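NAD-dependent aldehyde dehydrogenase (Burkholderia multivorans, PDB 5UJU) probably catalyses the NAD-dependent oxidation of aldehydes to the corresponding carboxylic acids. Local coordinates at residues S82-A87 / I398-N403; T352-I357 / F521-A526; D404-R409 / F457-F462; A412-G417 / T438-Q443. All coordinates share one frame; numbering follows the deposited sequence.

Interaction 1 of 4, residues S82-A87 / I398-N403; sequences SPYGVA and IGAIQN
The Tyr84 ring takes the methyl of Ala400 over one face, a CH-pi contact with Ala400 CB 3.9 Å from the ring centroid and 16° off its normal, shifted slightly toward the rim. The carbonyl carbon of Gly399 approaches the same ring obliquely, and the Phe431 ring meets it from elsewhere in the chain with planes at about 50°. The ring projects from a type I beta turn, Ser82 to Gly85, which packs on the link between helix 391-398 and helix 404-414 of this aldehyde dehydrogenase. A backbone bond from Gly85 N to Ser82 O closes the turn, and within it Tyr84 N donates to Ser82 OG (3.0 Å), making an ST turn. The first torsion of Tyr84 (chi1 -71°) sets CG anti to the carbonyl carbon, and the end of the side chain comes nearer to Ala400 than its base. Pro83 fills the other part of the contact: its CB lies 3.7 Å from Ala400 CB, and its CG faces the carbonyl oxygen of Gln402. Ala400 CB is thus shared between a pyrrolidine ring and a phenol ring. Polar bonding is left to neighbours: Arg435 bonds to the backbone of both segments, while Gln349 pairs with Gln402 N and Ala400 O. All the touching residues are buried, and the turn is seated on the link by van der Waals packing. Gly399, at positive phi just past the helix, brings its CA to 3.4 Å from Tyr84 OH, and Pro83 CB comes equally close, 3.4 Å, to Ile401 O.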
loop_
_atom_site.group_PDB
_atom_site.type_symbol
_atom_site.label_atom_id
_atom_site.label_comp_id
_atom_site.label_asym_id
_atom_site.label_seq_id
_atom_site.Cartn_x
_atom_site.Cartn_y
_atom_site.Cartn_z
ATOM N N SER A 82 12.069 -15.427 32.770
ATOM C CA SER A 82 10.803 -14.893 33.254
ATOM C C SER A 82 11.037 -13.631 34.084
ATOM O O SER A 82 11.823 -13.662 35.035
ATOM C CB SER A 82 10.099 -15.925 34.113
ATOM O OG SER A 82 9.007 -15.336 34.793
ATOM N N PRO A 83 10.366 -12.515 33.775
ATOM C CA PRO A 83 10.471 -11.345 34.665
ATOM C C PRO A 83 9.991 -11.628 36.075
ATOM O O PRO A 83 10.323 -10.865 36.992
ATOM C CB PRO A 83 9.605 -10.286 33.964
ATOM C CG PRO A 83 9.674 -10.667 32.505
ATOM C CD PRO A 83 9.649 -12.189 32.528
ATOM N N TYR A 84 9.248 -12.714 36.286
ATOM C CA TYR A 84 8.810 -13.100 37.616
ATOM C C TYR A 84 9.805 -14.003 38.334
ATOM O O TYR A 84 9.567 -14.374 39.491
ATOM C CB TYR A 84 7.427 -13.750 37.535
ATOM C CG TYR A 84 6.357 -12.729 37.209
ATOM C CD1 TYR A 84 5.861 -11.888 38.199
ATOM C CD2 TYR A 84 5.880 -12.562 35.908
ATOM C CE1 TYR A 84 4.896 -10.938 37.919
ATOM C CE2 TYR A 84 4.894 -11.600 35.615
ATOM C CZ TYR A 84 4.421 -10.789 36.634
ATOM O OH TYR A 84 3.458 -9.829 36.393
ATOM N N GLY A 85 10.928 -14.330 37.702
ATOM C CA GLY A 85 11.967 -15.082 38.372
ATOM C C GLY A 85 11.785 -16.582 38.349
ATOM O O GLY A 85 12.584 -17.293 38.968
ATOM N N VAL A 86 10.765 -17.085 37.657
ATOM C CA VAL A 86 10.549 -18.521 37.509
ATOM C C VAL A 86 11.539 -19.068 36.487
ATOM O O VAL A 86 11.770 -18.454 35.436
ATOM C CB VAL A 86 9.094 -18.790 37.087
ATOM C CG1 VAL A 86 8.898 -20.252 36.685
ATOM C CG2 VAL A 86 8.146 -18.415 38.207
ATOM N N ALA A 87 12.150 -20.213 36.801
ATOM C CA ALA A 87 13.032 -20.877 35.851
ATOM C C ALA A 87 12.225 -21.391 34.662
ATOM O O ALA A 87 11.236 -22.105 34.836
ATOM C CB ALA A 87 13.774 -22.024 36.537
ATOM N N ILE A 398 0.668 -3.399 38.032
ATOM C CA ILE A 398 1.915 -2.966 37.412
ATOM C C ILE A 398 2.691 -4.112 36.766
ATOM O O ILE A 398 3.538 -3.852 35.900
ATOM C CB ILE A 398 2.796 -2.207 38.420
ATOM C CG1 ILE A 398 3.303 -3.136 39.519
ATOM C CG2 ILE A 398 1.988 -1.038 39.041
ATOM C CD1 ILE A 398 4.097 -2.412 40.609
ATOM N N GLY A 399 2.412 -5.358 37.135
ATOM C CA GLY A 399 3.141 -6.449 36.506
ATOM C C GLY A 399 4.617 -6.367 36.843
ATOM O O GLY A 399 5.023 -5.788 37.860
ATOM N N ALA A 400 5.441 -6.904 35.952
ATOM C CA ALA A 400 6.871 -6.986 36.187
ATOM C C ALA A 400 7.619 -6.252 35.086
ATOM O O ALA A 400 7.120 -6.080 33.973
ATOM C CB ALA A 400 7.346 -8.452 36.263
ATOM N N ILE A 401 8.831 -5.827 35.413
ATOM C CA ILE A 401 9.691 -5.115 34.471
ATOM C C ILE A 401 10.350 -6.123 33.530
ATOM O O ILE A 401 10.926 -7.121 33.978
ATOM C CB ILE A 401 10.739 -4.293 35.238
ATOM C CG1 ILE A 401 10.063 -3.254 36.147
ATOM C CG2 ILE A 401 11.701 -3.649 34.297
ATOM C CD1 ILE A 401 9.339 -2.165 35.393
ATOM N N GLN A 402 10.297 -5.850 32.221
ATOM C CA GLN A 402 10.603 -6.905 31.251
ATOM C C GLN A 402 12.081 -7.304 31.275
ATOM O O GLN A 402 12.412 -8.480 31.081
ATOM C CB GLN A 402 10.188 -6.464 29.842
ATOM C CG GLN A 402 9.948 -7.628 28.852
ATOM C CD GLN A 402 11.224 -8.173 28.217
ATOM O OE1 GLN A 402 12.188 -7.441 28.001
ATOM N NE2 GLN A 402 11.230 -9.472 27.920
ATOM N N ASN A 403 12.984 -6.351 31.495
ATOM C CA ASN A 403 14.412 -6.635 31.416
ATOM C C ASN A 403 15.172 -5.625 32.261
ATOM O O ASN A 403 14.631 -4.592 32.671
ATOM C CB ASN A 403 14.899 -6.621 29.965
ATOM C CG ASN A 403 14.605 -5.317 29.281
ATOM O OD1 ASN A 403 15.290 -4.310 29.497
ATOM N ND2 ASN A 403 13.562 -5.317 28.456
#

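Interaction 2 of 4, residues T352-I357 / F521-A526; sequences TAPQNI and FVNQSA
Thr352 and Asn523 form the tight part of the contact: Thr352 OG1 donates to Asn523 O at 2.7 Å, lying in the carbonyl plane on a lone pair with a C=O...donor angle of 112°. The hydroxyl reaches it because OG1 stands between the backbone N and the carbonyl carbon (chi1 51°), and CB follows to 3.4 Å from Asn523 O. The Asn523 amide sets ND2 3.7 Å from Ala353 CB, and ND2 donates to Ser342 O in helix 332-344. Packing is looser where Pro354 CD slides past Val522 CG1 at 3.9 Å, and Asn523 OD1 is only a distant neighbour of that CD. On the more open side, Gln524 points away and is partly exposed; its backbone O accepts from Arg560 of the second subunit. The contact therefore ties the lead-in to strand 356-360 to a type I turn, Phe521 to Gln524, whose last residue meets the dimer partner. The side chain of Ala353 is also about 4 Å from the bound sodium ion. One short hydroxyl-to-carbonyl bond among buried atoms, with apolar contacts around it, implies a join fixed in direction at Thr352 and held elsewhere by shape.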
loop_
_atom_site.group_PDB
_atom_site.type_symbol
_atom_site.label_atom_id
_atom_site.label_comp_id
_atom_site.label_asym_id
_atom_site.label_seq_id
_atom_site.Cartn_x
_atom_site.Cartn_y
_atom_site.Cartn_z
ATOM N N THR A 352 1.255 2.439 24.029
ATOM C CA THR A 352 0.255 3.496 24.056
ATOM C C THR A 352 0.274 4.307 25.349
ATOM O O THR A 352 -0.549 5.207 25.504
ATOM C CB THR A 352 -1.126 2.887 23.880
ATOM O OG1 THR A 352 -1.253 1.833 24.831
ATOM C CG2 THR A 352 -1.306 2.313 22.468
ATOM N N ALA A 353 1.175 3.995 26.275
ATOM C CA ALA A 353 1.179 4.638 27.585
ATOM C C ALA A 353 1.682 6.076 27.488
ATOM O O ALA A 353 2.626 6.357 26.743
ATOM C CB ALA A 353 2.067 3.863 28.545
ATOM N N PRO A 354 1.108 7.000 28.260
ATOM C CA PRO A 354 1.558 8.398 28.185
ATOM C C PRO A 354 2.933 8.588 28.808
ATOM O O PRO A 354 3.288 7.957 29.807
ATOM C CB PRO A 354 0.488 9.159 28.986
ATOM C CG PRO A 354 -0.033 8.146 29.978
ATOM C CD PRO A 354 0.022 6.809 29.248
ATOM N N GLN A 355 3.706 9.496 28.222
ATOM C CA GLN A 355 4.983 9.886 28.804
ATOM C C GLN A 355 5.018 11.348 29.228
ATOM O O GLN A 355 5.499 11.659 30.324
ATOM C CB GLN A 355 6.125 9.611 27.820
ATOM C CG GLN A 355 7.483 10.058 28.347
ATOM C CD GLN A 355 8.599 9.890 27.328
ATOM O OE1 GLN A 355 9.085 8.787 27.107
ATOM N NE2 GLN A 355 9.009 10.987 26.706
ATOM N N ASN A 356 4.543 12.259 28.382
ATOM C CA ASN A 356 4.636 13.696 28.617
ATOM C C ASN A 356 3.270 14.248 29.004
ATOM O O ASN A 356 2.276 14.007 28.309
ATOM C CB ASN A 356 5.172 14.410 27.376
ATOM C CG ASN A 356 6.602 13.990 27.022
ATOM O OD1 ASN A 356 7.234 13.198 27.722
ATOM N ND2 ASN A 356 7.109 14.524 25.930
ATOM N N ILE A 357 3.224 14.991 30.108
ATOM C CA ILE A 357 1.984 15.557 30.630
ATOM C C ILE A 357 2.176 17.072 30.727
ATOM O O ILE A 357 2.903 17.554 31.605
ATOM C CB ILE A 357 1.620 14.940 31.988
ATOM C CG1 ILE A 357 1.524 13.408 31.850
ATOM C CG2 ILE A 357 0.304 15.505 32.513
ATOM C CD1 ILE A 357 1.346 12.674 33.163
ATOM N N PHE A 521 -8.956 3.999 29.416
ATOM C CA PHE A 521 -7.650 4.627 29.529
ATOM C C PHE A 521 -7.019 4.790 28.155
ATOM O O PHE A 521 -7.251 3.983 27.245
ATOM C CB PHE A 521 -6.724 3.812 30.438
ATOM C CG PHE A 521 -7.355 3.456 31.745
ATOM C CD1 PHE A 521 -7.520 4.426 32.730
ATOM C CD2 PHE A 521 -7.822 2.168 31.981
ATOM C CE1 PHE A 521 -8.120 4.118 33.932
ATOM C CE2 PHE A 521 -8.425 1.849 33.185
ATOM C CZ PHE A 521 -8.572 2.830 34.171
ATOM N N VAL A 522 -6.228 5.864 28.014
ATOM C CA VAL A 522 -5.598 6.144 26.728
ATOM C C VAL A 522 -4.781 4.948 26.255
ATOM O O VAL A 522 -4.628 4.738 25.047
ATOM C CB VAL A 522 -4.743 7.429 26.807
ATOM C CG1 VAL A 522 -3.491 7.207 27.656
ATOM C CG2 VAL A 522 -4.398 7.925 25.400
ATOM N N ASN A 523 -4.291 4.112 27.188
ATOM C CA ASN A 523 -3.530 2.932 26.787
ATOM C C ASN A 523 -4.377 1.973 25.961
ATOM O O ASN A 523 -3.831 1.224 25.147
ATOM C CB ASN A 523 -2.992 2.152 27.991
ATOM C CG ASN A 523 -2.426 3.049 29.078
ATOM O OD1 ASN A 523 -3.023 4.061 29.431
ATOM N ND2 ASN A 523 -1.271 2.666 29.619
ATOM N N GLN A 524 -5.694 1.974 26.156
ATOM C CA GLN A 524 -6.553 0.922 25.624
ATOM C C GLN A 524 -7.033 1.228 24.210
ATOM O O GLN A 524 -7.270 2.384 23.844
ATOM C CB GLN A 524 -7.766 0.719 26.529
ATOM C CG GLN A 524 -7.416 0.272 27.930
ATOM C CD GLN A 524 -8.610 0.299 28.860
ATOM O OE1 GLN A 524 -9.388 1.255 28.872
ATOM N NE2 GLN A 524 -8.778 -0.771 29.628
ATOM N N SER A 525 -7.175 0.168 23.410
ATOM C CA SER A 525 -7.803 0.302 22.103
ATOM C C SER A 525 -8.538 -0.993 21.785
ATOM O O SER A 525 -8.074 -2.086 22.127
ATOM C CB SER A 525 -6.790 0.645 20.992
ATOM O OG SER A 525 -5.985 -0.461 20.618
ATOM N N ALA A 526 -9.674 -0.859 21.113
ATOM C CA ALA A 526 -10.526 -1.991 20.774
ATOM C C ALA A 526 -10.437 -2.262 19.283
ATOM O O ALA A 526 -10.572 -1.338 18.469
ATOM C CB ALA A 526 -11.979 -1.730 21.177
#

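Interaction 3 of 4, residues D404-R409 / F457-F462; sequences DGVTAR and FGPISF. With NA (sodium ion), chain C.
Val406 on helix 404-414 comes within 5.7 Å of Gly458, CA to CA, where the chain bends at positive phi (125°) and passes through an inverse gamma turn at Pro459 into strand 460-466. The two methyls of Val406 split the work. CG2 approaches the Phe457 ring obliquely, 3.5 Å from CD2, while CG1 rests against Gly458 CA and Pro459 CD. One helical turn on, Arg409 is extended until a bend at chi3 (-57°) swings NE back over the Phe457 backbone. NH1 then donates to Phe457 O at 2.8 Å, bent to 139° at the hydrogen. NH1 also lies at the edge of the Phe457 ring, and CB of Phe457 sits over one face of the guanidinium. Arg409 CG finishes the packing against Ile460 CD1. Gly458 O binds the sodium ion at 2.7 Å, joined by four waters and Gly348 O; water 1 accepts from Gly458 N, water 3 donates to Ile460 O, and water 2 lies 3.0 Å from Ile460 O. Phe-Gly-Pro belongs to the Glu-x-Phe-Gly-Pro motif of aldehyde dehydrogenases, which in relatives borders the NAD cleft, and here it also provides a carbonyl of a largely hydrated sodium site.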
loop_
_atom_site.group_PDB
_atom_site.type_symbol
_atom_site.label_atom_id
_atom_site.label_comp_id
_atom_site.label_asym_id
_atom_site.label_seq_id
_atom_site.Cartn_x
_atom_site.Cartn_y
_atom_site.Cartn_z
ATOM N N ASP A 404 16.443 -5.939 32.525
ATOM C CA ASP A 404 17.247 -5.079 33.382
ATOM C C ASP A 404 17.615 -3.756 32.721
ATOM O O ASP A 404 18.050 -2.838 33.428
ATOM C CB ASP A 404 18.524 -5.809 33.794
ATOM C CG ASP A 404 18.246 -7.072 34.575
ATOM O OD1 ASP A 404 17.441 -7.011 35.533
ATOM O OD2 ASP A 404 18.834 -8.123 34.230
ATOM N N GLY A 405 17.398 -3.611 31.409
ATOM C CA GLY A 405 17.674 -2.337 30.766
ATOM C C GLY A 405 16.661 -1.269 31.134
ATOM O O GLY A 405 16.987 -0.076 31.153
ATOM N N VAL A 406 15.433 -1.678 31.469
ATOM C CA VAL A 406 14.436 -0.716 31.927
ATOM C C VAL A 406 14.831 -0.179 33.300
ATOM O O VAL A 406 14.696 1.016 33.584
ATOM C CB VAL A 406 13.038 -1.362 31.947
ATOM C CG1 VAL A 406 12.016 -0.417 32.583
ATOM C CG2 VAL A 406 12.614 -1.786 30.549
ATOM N N THR A 407 15.323 -1.062 34.172
ATOM C CA THR A 407 15.807 -0.643 35.482
ATOM C C THR A 407 16.918 0.395 35.359
ATOM O O THR A 407 16.969 1.359 36.133
ATOM C CB THR A 407 16.293 -1.863 36.263
ATOM O OG1 THR A 407 15.177 -2.723 36.527
ATOM C CG2 THR A 407 16.910 -1.435 37.580
ATOM N N ALA A 408 17.834 0.205 34.402
ATOM C CA ALA A 408 18.911 1.175 34.214
ATOM C C ALA A 408 18.373 2.526 33.759
ATOM O O ALA A 408 18.857 3.577 34.200
ATOM C CB ALA A 408 19.928 0.647 33.201
ATOM N N ARG A 409 17.361 2.518 32.889
ATOM C CA ARG A 409 16.825 3.768 32.371
ATOM C C ARG A 409 16.048 4.533 33.438
ATOM O O ARG A 409 16.039 5.769 33.420
ATOM C CB ARG A 409 15.949 3.488 31.155
ATOM C CG ARG A 409 15.431 4.740 30.458
ATOM C CD ARG A 409 14.629 4.396 29.203
ATOM N NE ARG A 409 15.393 3.606 28.239
ATOM C CZ ARG A 409 15.270 2.290 28.072
ATOM N NH1 ARG A 409 14.395 1.595 28.799
ATOM N NH2 ARG A 409 16.020 1.670 27.168
ATOM N N PHE A 457 11.714 4.180 27.748
ATOM C CA PHE A 457 10.886 2.988 27.837
ATOM C C PHE A 457 10.848 2.501 29.275
ATOM O O PHE A 457 11.891 2.324 29.913
ATOM C CB PHE A 457 11.383 1.886 26.907
ATOM C CG PHE A 457 10.572 0.632 27.001
ATOM C CD1 PHE A 457 9.294 0.581 26.454
ATOM C CD2 PHE A 457 11.070 -0.488 27.647
ATOM C CE1 PHE A 457 8.526 -0.585 26.537
ATOM C CE2 PHE A 457 10.309 -1.653 27.739
ATOM C CZ PHE A 457 9.034 -1.693 27.184
ATOM N N GLY A 458 9.644 2.306 29.791
ATOM C CA GLY A 458 9.475 1.919 31.165
ATOM C C GLY A 458 8.562 2.886 31.882
ATOM O O GLY A 458 7.956 3.772 31.272
ATOM N N PRO A 459 8.436 2.725 33.194
ATOM C CA PRO A 459 7.460 3.519 33.971
ATOM C C PRO A 459 8.010 4.891 34.338
ATOM O O PRO A 459 8.260 5.201 35.499
ATOM C CB PRO A 459 7.227 2.634 35.200
ATOM C CG PRO A 459 8.565 1.973 35.411
ATOM C CD PRO A 459 9.145 1.741 34.029
ATOM N N ILE A 460 8.195 5.734 33.327
ATOM C CA ILE A 460 8.848 7.035 33.475
ATOM C C ILE A 460 7.945 8.095 32.866
ATOM O O ILE A 460 7.456 7.919 31.745
ATOM C CB ILE A 460 10.220 7.038 32.777
ATOM C CG1 ILE A 460 11.119 5.947 33.379
ATOM C CG2 ILE A 460 10.845 8.449 32.782
ATOM C CD1 ILE A 460 12.293 5.522 32.476
ATOM N N SER A 461 7.719 9.195 33.588
ATOM C CA SER A 461 6.894 10.250 33.014
ATOM C C SER A 461 7.322 11.626 33.516
ATOM O O SER A 461 8.012 11.763 34.535
ATOM C CB SER A 461 5.409 10.026 33.302
ATOM O OG SER A 461 5.157 9.967 34.695
ATOM N N PHE A 462 6.893 12.646 32.767
ATOM C CA PHE A 462 7.249 14.039 33.014
ATOM C C PHE A 462 5.978 14.876 33.064
ATOM O O PHE A 462 5.188 14.868 32.112
ATOM C CB PHE A 462 8.186 14.567 31.920
ATOM C CG PHE A 462 9.295 13.618 31.571
ATOM C CD1 PHE A 462 10.392 13.472 32.401
ATOM C CD2 PHE A 462 9.226 12.853 30.418
ATOM C CE1 PHE A 462 11.407 12.578 32.082
ATOM C CE2 PHE A 462 10.242 11.959 30.096
ATOM C CZ PHE A 462 11.325 11.818 30.928
HETATM NA NA NA C . 6.195 4.671 29.369
HETATM O O HOH W 1 7.660 3.039 28.000
HETATM O O HOH W 2 7.830 6.552 29.154
HETATM O O HOH W 3 5.003 6.341 31.184
HETATM O O HOH W 4 4.884 5.753 27.398
#

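Interaction 4 of 4, residues A412-G417 / T438-Q443; sequences AARAVG and TPLVLQ
Ala413 CB presses on Leu440 CD2 at 3.6 Å and reaches the neighbouring Leu442 CD1 at 4.1 Å, so one methyl sits against two leucines placed two residues apart on strand 440-445. Both leucines point from the sheet toward helix 404-414. Leu442 goes under Ala413: its CD1 lies 3.4 Å from Ala413 O, and CD2 is also near that oxygen. The carbonyl is not left without a partner, since Val416 N donates to it at 3.0 Å. In Leu440 the first torsion (chi1 173°) sets CG anti to the backbone N, and from CG the CD2 methyl meets Ala413 CB. Its CD1 and CD2 each lie 4.1 Å from Arg414 CG. From there the arginine chain runs extended from CG to NE, crossing Leu440, and its charged end leaves the contact for salt bridges with Asp422 and Asp411. Beyond the leucines, the chain turns toward strand 418-421, and Gly417 CA passes 3.9 Å from Gln443 O. That strand pairs antiparallel with 440-445 at the edge of the seven-stranded sheet, so the contact packs helix 404-414 on one sheet face beside this antiparallel edge pair. Ile460 of the next strand also meets Ala413, extending the apolar floor beneath the helix. With methyl against methyl at the centre and the guanidinium of partly exposed Arg414 paired to aspartates, the chemistry implies that helix and sheet are held together by hydrophobic packing, while the arginine's charge is probably balanced outside it.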
loop_
_atom_site.group_PDB
_atom_site.type_symbol
_atom_site.label_atom_id
_atom_site.label_comp_id
_atom_site.label_asym_id
_atom_site.label_seq_id
_atom_site.Cartn_x
_atom_site.Cartn_y
_atom_site.Cartn_z
ATOM N N ALA A 412 18.686 6.377 35.181
ATOM C CA ALA A 412 19.119 7.504 34.360
ATOM C C ALA A 412 18.113 8.650 34.429
ATOM O O ALA A 412 18.496 9.821 34.541
ATOM C CB ALA A 412 19.331 7.062 32.914
ATOM N N ALA A 413 16.816 8.326 34.384
ATOM C CA ALA A 413 15.790 9.364 34.400
ATOM C C ALA A 413 15.761 10.124 35.725
ATOM O O ALA A 413 15.371 11.299 35.747
ATOM C CB ALA A 413 14.419 8.750 34.104
ATOM N N ARG A 414 16.167 9.486 36.831
ATOM C CA ARG A 414 16.155 10.163 38.127
ATOM C C ARG A 414 16.957 11.458 38.106
ATOM O O ARG A 414 16.595 12.428 38.780
ATOM C CB ARG A 414 16.692 9.246 39.224
ATOM C CG ARG A 414 15.694 8.266 39.768
ATOM C CD ARG A 414 16.259 7.542 40.984
ATOM N NE ARG A 414 15.298 6.584 41.523
ATOM C CZ ARG A 414 15.392 5.268 41.373
ATOM N NH1 ARG A 414 16.416 4.750 40.713
ATOM N NH2 ARG A 414 14.467 4.467 41.888
ATOM N N ALA A 415 18.052 11.494 37.359
ATOM C CA ALA A 415 18.922 12.661 37.354
ATOM C C ALA A 415 18.391 13.805 36.502
ATOM O O ALA A 415 18.992 14.883 36.508
ATOM C CB ALA A 415 20.318 12.270 36.860
ATOM N N VAL A 416 17.282 13.613 35.795
ATOM C CA VAL A 416 16.943 14.512 34.697
ATOM C C VAL A 416 16.185 15.766 35.141
ATOM O O VAL A 416 16.385 16.842 34.563
ATOM C CB VAL A 416 16.167 13.718 33.632
ATOM C CG1 VAL A 416 15.056 14.547 33.008
ATOM C CG2 VAL A 416 17.130 13.227 32.567
ATOM N N GLY A 417 15.326 15.670 36.155
ATOM C CA GLY A 417 14.662 16.867 36.644
ATOM C C GLY A 417 14.448 16.848 38.141
ATOM O O GLY A 417 15.295 16.349 38.888
ATOM N N THR A 438 8.072 0.529 40.803
ATOM C CA THR A 438 6.958 1.476 40.736
ATOM C C THR A 438 7.309 2.644 39.818
ATOM O O THR A 438 8.482 2.860 39.508
ATOM C CB THR A 438 6.603 1.986 42.139
ATOM O OG1 THR A 438 7.717 2.679 42.724
ATOM C CG2 THR A 438 6.210 0.818 43.030
ATOM N N PRO A 439 6.316 3.419 39.366
ATOM C CA PRO A 439 6.613 4.481 38.398
ATOM C C PRO A 439 7.436 5.625 38.978
ATOM O O PRO A 439 7.326 5.993 40.156
ATOM C CB PRO A 439 5.224 4.973 37.973
ATOM C CG PRO A 439 4.305 3.819 38.255
ATOM C CD PRO A 439 4.860 3.195 39.494
ATOM N N LEU A 440 8.272 6.188 38.111
ATOM C CA LEU A 440 9.021 7.405 38.381
ATOM C C LEU A 440 8.307 8.573 37.714
ATOM O O LEU A 440 8.044 8.535 36.506
ATOM C CB LEU A 440 10.450 7.290 37.849
ATOM C CG LEU A 440 11.310 8.561 37.912
ATOM C CD1 LEU A 440 11.645 8.935 39.361
ATOM C CD2 LEU A 440 12.560 8.348 37.111
ATOM N N VAL A 441 7.990 9.607 38.495
ATOM C CA VAL A 441 7.312 10.789 37.979
ATOM C C VAL A 441 8.186 11.999 38.256
ATOM O O VAL A 441 8.577 12.240 39.405
ATOM C CB VAL A 441 5.911 10.980 38.585
ATOM C CG1 VAL A 441 5.251 12.198 37.944
ATOM C CG2 VAL A 441 5.036 9.735 38.347
ATOM N N LEU A 442 8.492 12.748 37.205
ATOM C CA LEU A 442 9.411 13.869 37.285
ATOM C C LEU A 442 8.714 15.159 36.885
ATOM O O LEU A 442 7.719 15.161 36.156
ATOM C CB LEU A 442 10.629 13.647 36.384
ATOM C CG LEU A 442 11.389 12.353 36.673
ATOM C CD1 LEU A 442 12.007 11.793 35.412
ATOM C CD2 LEU A 442 12.450 12.593 37.716
ATOM N N GLN A 443 9.251 16.268 37.373
ATOM C CA GLN A 443 8.788 17.580 36.961
ATOM C C GLN A 443 9.819 18.184 36.018
ATOM O O GLN A 443 11.018 18.186 36.329
ATOM C CB GLN A 443 8.574 18.502 38.167
ATOM C CG GLN A 443 8.151 19.909 37.776
ATOM C CD GLN A 443 7.877 20.818 38.978
ATOM O OE1 GLN A 443 7.502 20.362 40.058
ATOM N NE2 GLN A 443 8.069 22.107 38.781
#

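How the interactions relate
From the N terminus, residues 82-87 wait more than 300 residues before interaction 1 closes at 398-403. Inside that span 352-357 opens interaction 2, which closes only at 521-526, so the two cross. Interaction 3 (404-409 to 457-462) lies nested within interaction 2, and interaction 4 (412-417 to 438-443) within interaction 3. Interactions 3 and 4 share helix 404-414. Strands 440-445, 460-466 and 356-360 run side by side in one sheet, joining interactions 4, 3 and 2 through backbone pairing. Interaction 1 reaches this group through Ile401, whose CG2 packs on Val406, and so brings the early 82-87 turn to the same region.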